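Local coordinates for hemolysin activator protein CdiB (Acinetobacter baumannii ACICU, PDB 6WIL), which is an outer-membrane TpsB transporter of the Omp85 superfamily that probably secretes its partner CdiA toxin in contact-dependent growth inhibition, at residues L532-R538 with W550-I556; I139-N143 with L201-S205; V48-C54 with K93-S99; S312-N318 with K336-S342. All blocks are in the same frame, centred on the assembly; numbering follows the deposited sequence.

Contact 1 of 4, residues L532-R538 with W550-I556; sequences LDAFTGR and WVTGFSI
Arg538 lays its side chain over a face of the Trp550 indole: CB sits 4.1 Å from the centroid of the six-membered ring, and NE lies 3.6 Å from Trp550 CZ2. The guanidinium does not stack flat but stands at 73° to the indole, with Trp550 NE1 at its edge. Next along, Thr536 OG1 meets the indole edge 3.8 Å from Trp550 CE3. On this same outward side Ala534 CB touches Phe554 CD2 at 3.7 Å, and the Leu532 and Ile556 side chains cross at a slant, Leu532 CG 3.6 Å from Ile556 CD1. On the other side, Phe535 has CG between its backbone N and carbonyl carbon (chi1 70°), which swings the ring across to the neighbouring strand, where Gly553 CA lies under a face, 4.0 Å from the centroid. Asp533 and Ser555 touch through their CB atoms, while their polar ends hydrogen-bond to Tyr496 and Asp224. Backbone hydrogen bonds run both ways in three pairs, Asp533–Ser555, Phe535–Gly553 and Gly537–Val551. Strands 530-541 and 550-559 are the barrel's last two, the latter closing it against strand 217-228. One face is thus mostly apolar and aromatic, consistent with lipid contact, whereas the inner polar groups find partners within the barrel.

Contact 2 of 4, residues I139-N143 with L201-S205; sequences IGRLN and LTGYS
Tyr204 and Arg141 lie side by side and point the same way, the tyrosine ring running along the aliphatic part of the arginine. Arg141 CB is 3.8 Å from Tyr204 CE2, and farther out Arg141 CD comes within 4.1 Å of Tyr204 OH. Tyr204 has CG anti to its carbonyl carbon (chi1 -72°), which brings the ring alongside the other strand, with the carbonyl oxygen of Leu142 near its edge. The guanidinium itself leads away from Tyr204, its plane 40° from that of the ring, and Arg141 NE makes a weak hydrogen bond to the carbonyl of Gly166. Asn143 lies two residues further along the same strand: its CB is 3.7 Å from Tyr204 CB, so Asn143 packs at the base of the tyrosine and Arg141 along its ring.

Parallel strand bonding fixes this register. Arg141 N donates to Gly203 O at 2.9 Å, and Asn143 N to Ser205 O at 2.7 Å, both nearly straight; the return bond from Ser205 N to Arg141 O is bent and weak. Leu142 CD1 leans on the Ser205 carbonyl from the opposite face. A type I turn from Leu201 to Tyr204 delivers the second strand, and Gly203, within it, presents its carbonyl to Arg141.

Strand 132-149 runs on beyond the contact in the POTRA region and also pairs with strands 59-62 and 120-123. Strand 204-213 lies between it and strand 185-193, while Leu142 reaches Phe163, just after helix 154-160.

Contact 3 of 4, residues V48-C54 with K93-S99; sequences VVEESPC and KCIGTQS
The start of helix 97-113 in the first POTRA region is held to the N-terminal linker by a disulfide and by the carboxylate of Glu51. Gly96 is the N-cap residue, and Glu51 sits over the opening turn. Glu51 OE2 accepts from Gln98 N at 2.8 Å through its syn lone pair. OE1 takes two bonds from one face of the carboxylate plane: Ser99 N at 2.8 Å, and the hydroxyl Ser99 OG at 2.6 Å, which approaches from well above that plane. A third, weak bond comes to OE1 from Gly96 N. The Ser99 hydroxyl is a relay, since it also accepts a nearly straight bond of 2.7 Å from Val49 N. Thr97 N is served by a water, which in turn donates to Pro53 O.

The Cys54 SG–Cys94 SG bond joins the segments a second time, its chi3 of 83° near the relaxed right-angled value; SG of Cys54 stands between backbone N and carbonyl carbon (chi1 61°), aimed at the partner sulfur. Beside it the short strand 94-95 pairs with strand 55-56. At the start of segment 48-54, Val48 sets both methyls against Ile95 CD1, with CG2 at 3.6 Å, and CG1 also meets Lys93 CD at 3.9 Å. The Lys93 amine bonds to the carbonyl of Gln88.

The helix's first amide groups are thus paired by an acid and a water, and their positive end, together with the Ser99 hydroxyl, would probably favour the ionised form of Glu51, while the disulfide makes the linker's attachment covalent.

Contact 4 of 4, residues S312-N318 with K336-S342; sequences SQQANLN and KLYHKES
Lys340 folds over its cross-strand partner Gln314 and the diagonal Ser312. Lys340 CB starts 4.1 Å from the carbonyl oxygen Gln313 O. Lys340 CG then rests on the amide group, 3.5 Å from Gln314 CD, and CD lies 3.8 Å from Gln314 OE1. Bends at chi2 and chi3 (chi3 73°) turn the chain off the glutamine, leaving CE and NZ each 3.6 Å from Ser312 OG. Gln314 offers this surface because its own chain is extended, with CG anti to the backbone N (chi1 -169°). The two strands form an antiparallel hairpin of the transmembrane barrel, their directions 170° apart, with reciprocal backbone hydrogen bonds at Gln313–Glu341, Ala315–His339 and Leu317–Leu337. Lys340 and Ser312 both touch Gln11 of helix 8-27, so this face looks into the barrel, where the N-terminal helix lies, as it does in FhaC. Ser312 OG also makes a weak bond to Glu341 O. On the opposite face Leu317 and Leu337 lie on the surface, Leu317 CB 4.4 Å from Leu337 CB. A bound di(hydroxyethyl)ether molecule lies near the Leu337 side chain. Gln313, on that face too, accepts through OE1 a hydrogen bond from Asn311 ND2.

In the fold
Along the chain the contacts follow one another as 3, 2, 4 and 1, none enclosing another. Contacts 3 and 2 lie on the same side of the chain's centre, in the POTRA part, with centres about 33 Å apart. Contacts 4 and 1 belong to the 16-stranded barrel, joining strand 308-326 to 329-346 and strand 530-541 to 550-559; their centres are also about 33 Å apart and their nearest atoms about 23 Å. Contact 3 is farthest from contact 1, about 70 Å between centres. Strand 204-213 of contact 2 directly precedes the first barrel strand, 217-228, so POTRA sheet and pore are consecutive, consistent with substrate passing from one to the other.

Contact 1 of 4, residues L532-R538 with W550-I556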
# COMPACT_ATOMS: atom_id res chain seq x y z
N LEU A 532 -8.32 22.71 -2.43
CA LEU A 532 -9.70 22.76 -2.89
C LEU A 532 -9.92 21.64 -3.89
O LEU A 532 -9.05 21.34 -4.72
CB LEU A 532 -10.00 24.12 -3.53
CG LEU A 532 -11.46 24.54 -3.70
CD1 LEU A 532 -11.57 26.06 -3.70
CD2 LEU A 532 -12.07 23.97 -4.97
N ASP A 533 -11.09 21.01 -3.81
CA ASP A 533 -11.50 19.98 -4.76
C ASP A 533 -12.98 20.17 -5.03
O ASP A 533 -13.81 19.92 -4.15
CB ASP A 533 -11.21 18.57 -4.24
CG ASP A 533 -11.29 17.51 -5.32
OD1 ASP A 533 -12.03 17.70 -6.31
OD2 ASP A 533 -10.61 16.47 -5.18
N ALA A 534 -13.31 20.62 -6.23
CA ALA A 534 -14.69 20.87 -6.63
C ALA A 534 -14.99 20.09 -7.90
O ALA A 534 -14.18 20.06 -8.83
CB ALA A 534 -14.95 22.36 -6.85
N PHE A 535 -16.17 19.47 -7.94
CA PHE A 535 -16.58 18.72 -9.12
C PHE A 535 -18.08 18.85 -9.31
O PHE A 535 -18.83 18.98 -8.34
CB PHE A 535 -16.19 17.24 -9.03
CG PHE A 535 -16.99 16.46 -8.02
CD1 PHE A 535 -16.56 16.36 -6.71
CD2 PHE A 535 -18.16 15.81 -8.39
CE1 PHE A 535 -17.28 15.64 -5.78
CE2 PHE A 535 -18.89 15.09 -7.46
CZ PHE A 535 -18.45 15.00 -6.16
N THR A 536 -18.50 18.81 -10.56
CA THR A 536 -19.90 18.64 -10.93
C THR A 536 -20.02 17.40 -11.79
O THR A 536 -19.19 17.16 -12.68
CB THR A 536 -20.45 19.87 -11.66
OG1 THR A 536 -21.70 19.55 -12.27
CG2 THR A 536 -19.47 20.34 -12.73
N GLY A 537 -21.04 16.59 -11.51
CA GLY A 537 -21.19 15.31 -12.18
C GLY A 537 -22.65 15.00 -12.47
O GLY A 537 -23.55 15.76 -12.10
N ARG A 538 -22.86 13.87 -13.13
CA ARG A 538 -24.20 13.39 -13.44
C ARG A 538 -24.15 11.89 -13.67
O ARG A 538 -23.11 11.34 -14.04
CB ARG A 538 -24.78 14.10 -14.68
CG ARG A 538 -24.27 13.56 -16.01
CD ARG A 538 -24.94 14.24 -17.18
NE ARG A 538 -26.36 14.50 -16.93
CZ ARG A 538 -27.32 13.59 -17.07
NH1 ARG A 538 -28.58 13.92 -16.82
NH2 ARG A 538 -27.03 12.36 -17.47
N TRP A 550 -28.21 15.77 -11.46
CA TRP A 550 -26.92 16.46 -11.40
C TRP A 550 -26.46 16.58 -9.96
O TRP A 550 -27.25 16.87 -9.06
CB TRP A 550 -27.02 17.86 -12.03
CG TRP A 550 -27.08 17.85 -13.52
CD1 TRP A 550 -28.19 17.70 -14.29
CD2 TRP A 550 -25.98 18.00 -14.42
NE1 TRP A 550 -27.85 17.75 -15.62
CE2 TRP A 550 -26.50 17.93 -15.73
CE3 TRP A 550 -24.60 18.18 -14.25
CZ2 TRP A 550 -25.69 18.03 -16.86
CZ3 TRP A 550 -23.80 18.29 -15.38
CH2 TRP A 550 -24.35 18.21 -16.66
N VAL A 551 -25.17 16.33 -9.74
CA VAL A 551 -24.59 16.38 -8.41
C VAL A 551 -23.39 17.32 -8.41
O VAL A 551 -22.72 17.51 -9.43
CB VAL A 551 -24.17 14.97 -7.90
CG1 VAL A 551 -25.39 14.08 -7.75
CG2 VAL A 551 -23.16 14.35 -8.85
N THR A 552 -23.12 17.91 -7.25
CA THR A 552 -21.97 18.77 -7.06
C THR A 552 -21.23 18.35 -5.80
O THR A 552 -21.79 17.70 -4.91
CB THR A 552 -22.37 20.25 -6.96
OG1 THR A 552 -23.61 20.38 -6.25
CG2 THR A 552 -22.52 20.86 -8.34
N GLY A 553 -19.95 18.71 -5.74
CA GLY A 553 -19.15 18.43 -4.57
C GLY A 553 -18.05 19.46 -4.37
O GLY A 553 -17.33 19.79 -5.32
N PHE A 554 -17.91 19.96 -3.15
CA PHE A 554 -16.90 20.96 -2.82
C PHE A 554 -16.14 20.48 -1.59
O PHE A 554 -16.76 20.23 -0.54
CB PHE A 554 -17.53 22.33 -2.56
CG PHE A 554 -18.29 22.88 -3.74
CD1 PHE A 554 -19.63 22.58 -3.92
CD2 PHE A 554 -17.67 23.71 -4.66
CE1 PHE A 554 -20.34 23.08 -5.00
CE2 PHE A 554 -18.37 24.22 -5.75
CZ PHE A 554 -19.71 23.90 -5.91
N SER A 555 -14.83 20.34 -1.71
CA SER A 555 -13.98 19.90 -0.61
C SER A 555 -12.91 20.95 -0.35
O SER A 555 -12.27 21.44 -1.28
CB SER A 555 -13.33 18.55 -0.91
OG SER A 555 -14.31 17.53 -1.04
N ILE A 556 -12.72 21.28 0.93
CA ILE A 556 -11.70 22.23 1.36
C ILE A 556 -10.93 21.60 2.51
O ILE A 556 -11.54 21.14 3.48
CB ILE A 556 -12.32 23.57 1.80
CG1 ILE A 556 -12.78 24.38 0.58
CG2 ILE A 556 -11.32 24.38 2.61
CD1 ILE A 556 -11.66 25.07 -0.15

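Contact 2 of 4, residues I139-N143 with L201-S205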
# COMPACT_ATOMS: atom_id res chain seq x y z
N ILE A 139 33.11 -11.36 0.53
CA ILE A 139 31.88 -11.02 1.24
C ILE A 139 32.04 -9.63 1.84
O ILE A 139 32.83 -9.42 2.76
CB ILE A 139 31.55 -12.06 2.31
CG1 ILE A 139 31.47 -13.45 1.68
CG2 ILE A 139 30.26 -11.70 3.02
CD1 ILE A 139 30.78 -14.48 2.54
N GLY A 140 31.27 -8.67 1.31
CA GLY A 140 31.28 -7.31 1.83
C GLY A 140 30.30 -7.15 2.98
O GLY A 140 29.10 -7.43 2.84
N ARG A 141 30.79 -6.69 4.13
CA ARG A 141 30.01 -6.63 5.35
C ARG A 141 29.88 -5.20 5.83
O ARG A 141 30.52 -4.27 5.33
CB ARG A 141 30.64 -7.50 6.45
CG ARG A 141 30.90 -8.93 6.03
CD ARG A 141 31.45 -9.74 7.19
NE ARG A 141 30.49 -10.72 7.66
CZ ARG A 141 30.51 -12.01 7.33
NH1 ARG A 141 31.46 -12.47 6.52
NH2 ARG A 141 29.59 -12.83 7.81
N LEU A 142 29.02 -5.03 6.83
CA LEU A 142 28.76 -3.73 7.43
C LEU A 142 29.65 -3.55 8.66
O LEU A 142 29.67 -4.42 9.53
CB LEU A 142 27.29 -3.61 7.83
CG LEU A 142 26.82 -2.28 8.41
CD1 LEU A 142 26.92 -1.17 7.38
CD2 LEU A 142 25.40 -2.40 8.94
N ASN A 143 30.37 -2.44 8.71
CA ASN A 143 31.25 -2.17 9.84
C ASN A 143 30.60 -1.29 10.90
O ASN A 143 30.55 -1.68 12.07
CB ASN A 143 32.54 -1.52 9.32
CG ASN A 143 33.47 -1.09 10.44
OD1 ASN A 143 34.01 0.01 10.40
ND2 ASN A 143 33.68 -1.96 11.43
N LEU A 201 39.51 -0.73 6.08
CA LEU A 201 39.11 -2.11 6.29
C LEU A 201 38.61 -2.65 4.95
O LEU A 201 37.69 -2.08 4.36
CB LEU A 201 38.02 -2.24 7.35
CG LEU A 201 38.33 -1.93 8.82
CD1 LEU A 201 37.80 -0.56 9.21
CD2 LEU A 201 37.74 -3.00 9.73
N THR A 202 39.22 -3.74 4.47
CA THR A 202 39.06 -4.10 3.06
C THR A 202 37.67 -4.68 2.77
O THR A 202 37.08 -4.38 1.72
CB THR A 202 40.17 -5.07 2.63
OG1 THR A 202 40.21 -5.14 1.20
CG2 THR A 202 39.95 -6.48 3.19
N GLY A 203 37.13 -5.48 3.68
CA GLY A 203 35.88 -6.17 3.38
C GLY A 203 34.67 -5.53 4.02
O GLY A 203 33.63 -6.19 4.17
N TYR A 204 34.76 -4.26 4.40
CA TYR A 204 33.73 -3.65 5.23
C TYR A 204 33.28 -2.30 4.68
O TYR A 204 34.00 -1.62 3.95
CB TYR A 204 34.22 -3.48 6.66
CG TYR A 204 34.31 -4.80 7.40
CD1 TYR A 204 35.45 -5.59 7.30
CD2 TYR A 204 33.26 -5.25 8.18
CE1 TYR A 204 35.54 -6.79 7.97
CE2 TYR A 204 33.34 -6.45 8.86
CZ TYR A 204 34.49 -7.22 8.74
OH TYR A 204 34.58 -8.42 9.41
N SER A 205 32.07 -1.92 5.08
CA SER A 205 31.42 -0.71 4.62
C SER A 205 30.86 0.05 5.82
O SER A 205 30.55 -0.53 6.85
CB SER A 205 30.28 -1.02 3.62
OG SER A 205 30.74 -1.60 2.39

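Contact 3 of 4, residues V48-C54 with K93-S99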
# COMPACT_ATOMS: atom_id res chain seq x y z
N VAL A 48 30.83 -18.34 -23.29
CA VAL A 48 32.00 -19.03 -23.81
C VAL A 48 32.18 -18.67 -25.27
O VAL A 48 31.24 -18.75 -26.07
CB VAL A 48 31.86 -20.55 -23.63
CG1 VAL A 48 33.08 -21.28 -24.17
CG2 VAL A 48 31.63 -20.90 -22.17
N VAL A 49 33.40 -18.26 -25.63
CA VAL A 49 33.76 -17.96 -27.01
C VAL A 49 34.99 -18.79 -27.38
O VAL A 49 35.63 -19.41 -26.52
CB VAL A 49 34.03 -16.46 -27.23
CG1 VAL A 49 32.76 -15.65 -27.01
CG2 VAL A 49 35.14 -15.98 -26.31
N GLU A 50 35.32 -18.81 -28.67
CA GLU A 50 36.48 -19.54 -29.17
C GLU A 50 37.73 -18.68 -29.01
O GLU A 50 37.77 -17.55 -29.51
CB GLU A 50 36.27 -19.94 -30.63
N GLU A 51 38.74 -19.21 -28.33
CA GLU A 51 39.87 -18.41 -27.86
C GLU A 51 41.20 -19.08 -28.17
O GLU A 51 41.27 -20.29 -28.39
CB GLU A 51 39.77 -18.15 -26.36
CG GLU A 51 38.35 -18.03 -25.90
CD GLU A 51 38.22 -17.23 -24.64
OE1 GLU A 51 37.63 -17.74 -23.67
OE2 GLU A 51 38.72 -16.09 -24.62
N SER A 52 42.26 -18.27 -28.14
CA SER A 52 43.56 -18.72 -28.63
C SER A 52 44.14 -19.77 -27.67
O SER A 52 44.24 -20.94 -28.06
CB SER A 52 44.49 -17.52 -28.86
OG SER A 52 43.76 -16.41 -29.37
N PRO A 53 44.53 -19.43 -26.40
CA PRO A 53 44.74 -20.52 -25.44
C PRO A 53 43.53 -20.69 -24.53
O PRO A 53 42.94 -19.70 -24.08
CB PRO A 53 45.98 -20.06 -24.65
CG PRO A 53 46.22 -18.61 -25.06
CD PRO A 53 45.01 -18.17 -25.82
N CYS A 54 43.14 -21.94 -24.28
CA CYS A 54 41.98 -22.22 -23.45
C CYS A 54 42.25 -23.45 -22.60
O CYS A 54 43.15 -24.24 -22.88
CB CYS A 54 40.71 -22.41 -24.29
SG CYS A 54 40.75 -23.79 -25.48
N LYS A 93 33.62 -27.22 -21.41
CA LYS A 93 34.05 -26.42 -22.54
C LYS A 93 35.47 -25.90 -22.31
O LYS A 93 36.02 -25.98 -21.22
CB LYS A 93 33.08 -25.27 -22.80
CG LYS A 93 31.78 -25.72 -23.43
CD LYS A 93 31.17 -24.63 -24.29
CE LYS A 93 30.00 -25.18 -25.07
NZ LYS A 93 29.20 -26.11 -24.22
N CYS A 94 36.05 -25.36 -23.38
CA CYS A 94 37.42 -24.84 -23.34
C CYS A 94 37.36 -23.34 -23.07
O CYS A 94 36.83 -22.58 -23.89
CB CYS A 94 38.14 -25.13 -24.65
SG CYS A 94 39.93 -25.35 -24.47
N ILE A 95 37.91 -22.91 -21.94
CA ILE A 95 37.74 -21.54 -21.46
C ILE A 95 39.06 -20.80 -21.58
O ILE A 95 40.06 -21.19 -20.98
CB ILE A 95 37.22 -21.51 -20.01
CG1 ILE A 95 35.85 -22.19 -19.93
CG2 ILE A 95 37.17 -20.09 -19.50
CD1 ILE A 95 34.88 -21.72 -20.99
N GLY A 96 39.05 -19.72 -22.36
CA GLY A 96 40.15 -18.77 -22.40
C GLY A 96 39.81 -17.51 -21.62
O GLY A 96 38.76 -17.39 -21.00
N THR A 97 40.74 -16.55 -21.69
CA THR A 97 40.66 -15.37 -20.84
C THR A 97 39.37 -14.59 -21.05
O THR A 97 38.78 -14.08 -20.10
CB THR A 97 41.87 -14.46 -21.06
OG1 THR A 97 41.82 -13.89 -22.37
CG2 THR A 97 43.17 -15.24 -20.90
N GLN A 98 38.90 -14.50 -22.30
CA GLN A 98 37.71 -13.69 -22.55
C GLN A 98 36.45 -14.38 -22.03
O GLN A 98 35.57 -13.71 -21.47
CB GLN A 98 37.58 -13.38 -24.04
CG GLN A 98 36.34 -12.56 -24.38
CD GLN A 98 36.25 -11.28 -23.57
OE1 GLN A 98 37.24 -10.57 -23.40
NE2 GLN A 98 35.06 -10.99 -23.05
N SER A 99 36.33 -15.70 -22.19
CA SER A 99 35.17 -16.40 -21.64
C SER A 99 35.19 -16.39 -20.12
O SER A 99 34.15 -16.28 -19.48
CB SER A 99 35.10 -17.84 -22.14
OG SER A 99 35.05 -17.90 -23.56
O HOH W 1 42.49 -17.08 -24.11

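Contact 4 of 4, residues S312-N318 with K336-S342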
# COMPACT_ATOMS: atom_id res chain seq x y z
N SER A 312 -21.65 2.21 17.29
CA SER A 312 -20.92 1.09 16.70
C SER A 312 -19.44 1.27 17.00
O SER A 312 -18.90 2.36 16.85
CB SER A 312 -21.16 1.02 15.19
OG SER A 312 -20.97 -0.30 14.70
N GLN A 313 -18.79 0.19 17.43
CA GLN A 313 -17.37 0.19 17.74
C GLN A 313 -16.69 -0.91 16.94
O GLN A 313 -17.27 -1.97 16.69
CB GLN A 313 -17.10 -0.01 19.24
CG GLN A 313 -17.76 1.01 20.15
CD GLN A 313 -19.24 0.73 20.38
OE1 GLN A 313 -20.10 1.46 19.90
NE2 GLN A 313 -19.54 -0.33 21.11
N GLN A 314 -15.44 -0.66 16.55
CA GLN A 314 -14.66 -1.64 15.80
C GLN A 314 -13.20 -1.53 16.19
O GLN A 314 -12.63 -0.44 16.16
CB GLN A 314 -14.82 -1.43 14.29
CG GLN A 314 -14.25 -2.56 13.44
CD GLN A 314 -14.71 -2.47 11.99
OE1 GLN A 314 -15.50 -1.60 11.63
NE2 GLN A 314 -14.21 -3.38 11.16
N ALA A 315 -12.61 -2.66 16.57
CA ALA A 315 -11.21 -2.74 16.96
C ALA A 315 -10.48 -3.70 16.03
O ALA A 315 -10.99 -4.78 15.73
CB ALA A 315 -11.06 -3.19 18.41
N ASN A 316 -9.28 -3.31 15.59
CA ASN A 316 -8.52 -4.10 14.63
C ASN A 316 -7.06 -4.19 15.05
O ASN A 316 -6.48 -3.22 15.52
CB ASN A 316 -8.58 -3.50 13.22
CG ASN A 316 -9.89 -3.79 12.52
OD1 ASN A 316 -10.96 -3.76 13.14
ND2 ASN A 316 -9.83 -4.07 11.23
N LEU A 317 -6.48 -5.37 14.85
CA LEU A 317 -5.06 -5.61 15.04
C LEU A 317 -4.49 -6.19 13.75
O LEU A 317 -5.04 -7.15 13.20
CB LEU A 317 -4.81 -6.56 16.21
CG LEU A 317 -3.37 -6.81 16.64
CD1 LEU A 317 -2.85 -5.69 17.53
CD2 LEU A 317 -3.26 -8.16 17.33
N ASN A 318 -3.40 -5.59 13.26
CA ASN A 318 -2.83 -5.96 11.96
C ASN A 318 -1.37 -6.34 12.10
O ASN A 318 -0.62 -5.71 12.85
CB ASN A 318 -2.96 -4.81 10.95
CG ASN A 318 -4.39 -4.39 10.73
OD1 ASN A 318 -5.32 -5.08 11.15
ND2 ASN A 318 -4.57 -3.26 10.06
N LYS A 336 -5.25 -9.81 9.70
CA LYS A 336 -6.00 -8.88 10.53
C LYS A 336 -6.85 -9.64 11.54
O LYS A 336 -7.37 -10.72 11.24
CB LYS A 336 -6.92 -7.98 9.70
CG LYS A 336 -6.23 -7.05 8.73
CD LYS A 336 -7.25 -6.27 7.92
CE LYS A 336 -6.61 -5.56 6.74
NZ LYS A 336 -7.55 -5.54 5.57
N LEU A 337 -7.00 -9.07 12.73
CA LEU A 337 -7.98 -9.50 13.71
C LEU A 337 -8.93 -8.34 13.97
O LEU A 337 -8.47 -7.21 14.19
CB LEU A 337 -7.32 -9.94 15.02
CG LEU A 337 -6.51 -11.23 14.99
CD1 LEU A 337 -6.16 -11.66 16.40
CD2 LEU A 337 -7.28 -12.33 14.27
N TYR A 338 -10.23 -8.60 13.93
CA TYR A 338 -11.22 -7.54 14.09
C TYR A 338 -12.34 -8.00 15.01
O TYR A 338 -12.68 -9.19 15.06
CB TYR A 338 -11.80 -7.09 12.74
CG TYR A 338 -12.71 -8.09 12.06
CD1 TYR A 338 -14.07 -8.15 12.36
CD2 TYR A 338 -12.22 -8.97 11.10
CE1 TYR A 338 -14.90 -9.06 11.74
CE2 TYR A 338 -13.04 -9.88 10.48
CZ TYR A 338 -14.38 -9.92 10.80
OH TYR A 338 -15.21 -10.83 10.17
N HIS A 339 -12.92 -7.04 15.72
CA HIS A 339 -14.11 -7.24 16.54
C HIS A 339 -15.04 -6.05 16.33
O HIS A 339 -14.61 -4.90 16.40
CB HIS A 339 -13.77 -7.39 18.02
CG HIS A 339 -14.97 -7.38 18.92
ND1 HIS A 339 -15.49 -6.22 19.46
CD2 HIS A 339 -15.76 -8.39 19.37
CE1 HIS A 339 -16.54 -6.51 20.20
NE2 HIS A 339 -16.73 -7.82 20.16
N LYS A 340 -16.32 -6.34 16.07
CA LYS A 340 -17.33 -5.32 15.84
C LYS A 340 -18.47 -5.49 16.83
O LYS A 340 -18.82 -6.61 17.21
CB LYS A 340 -17.90 -5.38 14.42
CG LYS A 340 -17.31 -4.37 13.46
CD LYS A 340 -18.34 -3.94 12.41
CE LYS A 340 -19.40 -3.02 13.01
NZ LYS A 340 -20.39 -2.56 12.00
N GLU A 341 -19.07 -4.37 17.23
CA GLU A 341 -20.23 -4.38 18.11
C GLU A 341 -21.13 -3.22 17.73
O GLU A 341 -20.65 -2.10 17.50
CB GLU A 341 -19.81 -4.28 19.58
CG GLU A 341 -20.95 -4.51 20.55
CD GLU A 341 -20.47 -5.07 21.87
OE1 GLU A 341 -19.37 -5.68 21.90
OE2 GLU A 341 -21.18 -4.90 22.88
N SER A 342 -22.43 -3.49 17.65
CA SER A 342 -23.39 -2.50 17.17
C SER A 342 -24.71 -2.69 17.89
O SER A 342 -25.16 -3.82 18.10
CB SER A 342 -23.59 -2.63 15.65
OG SER A 342 -24.68 -1.84 15.22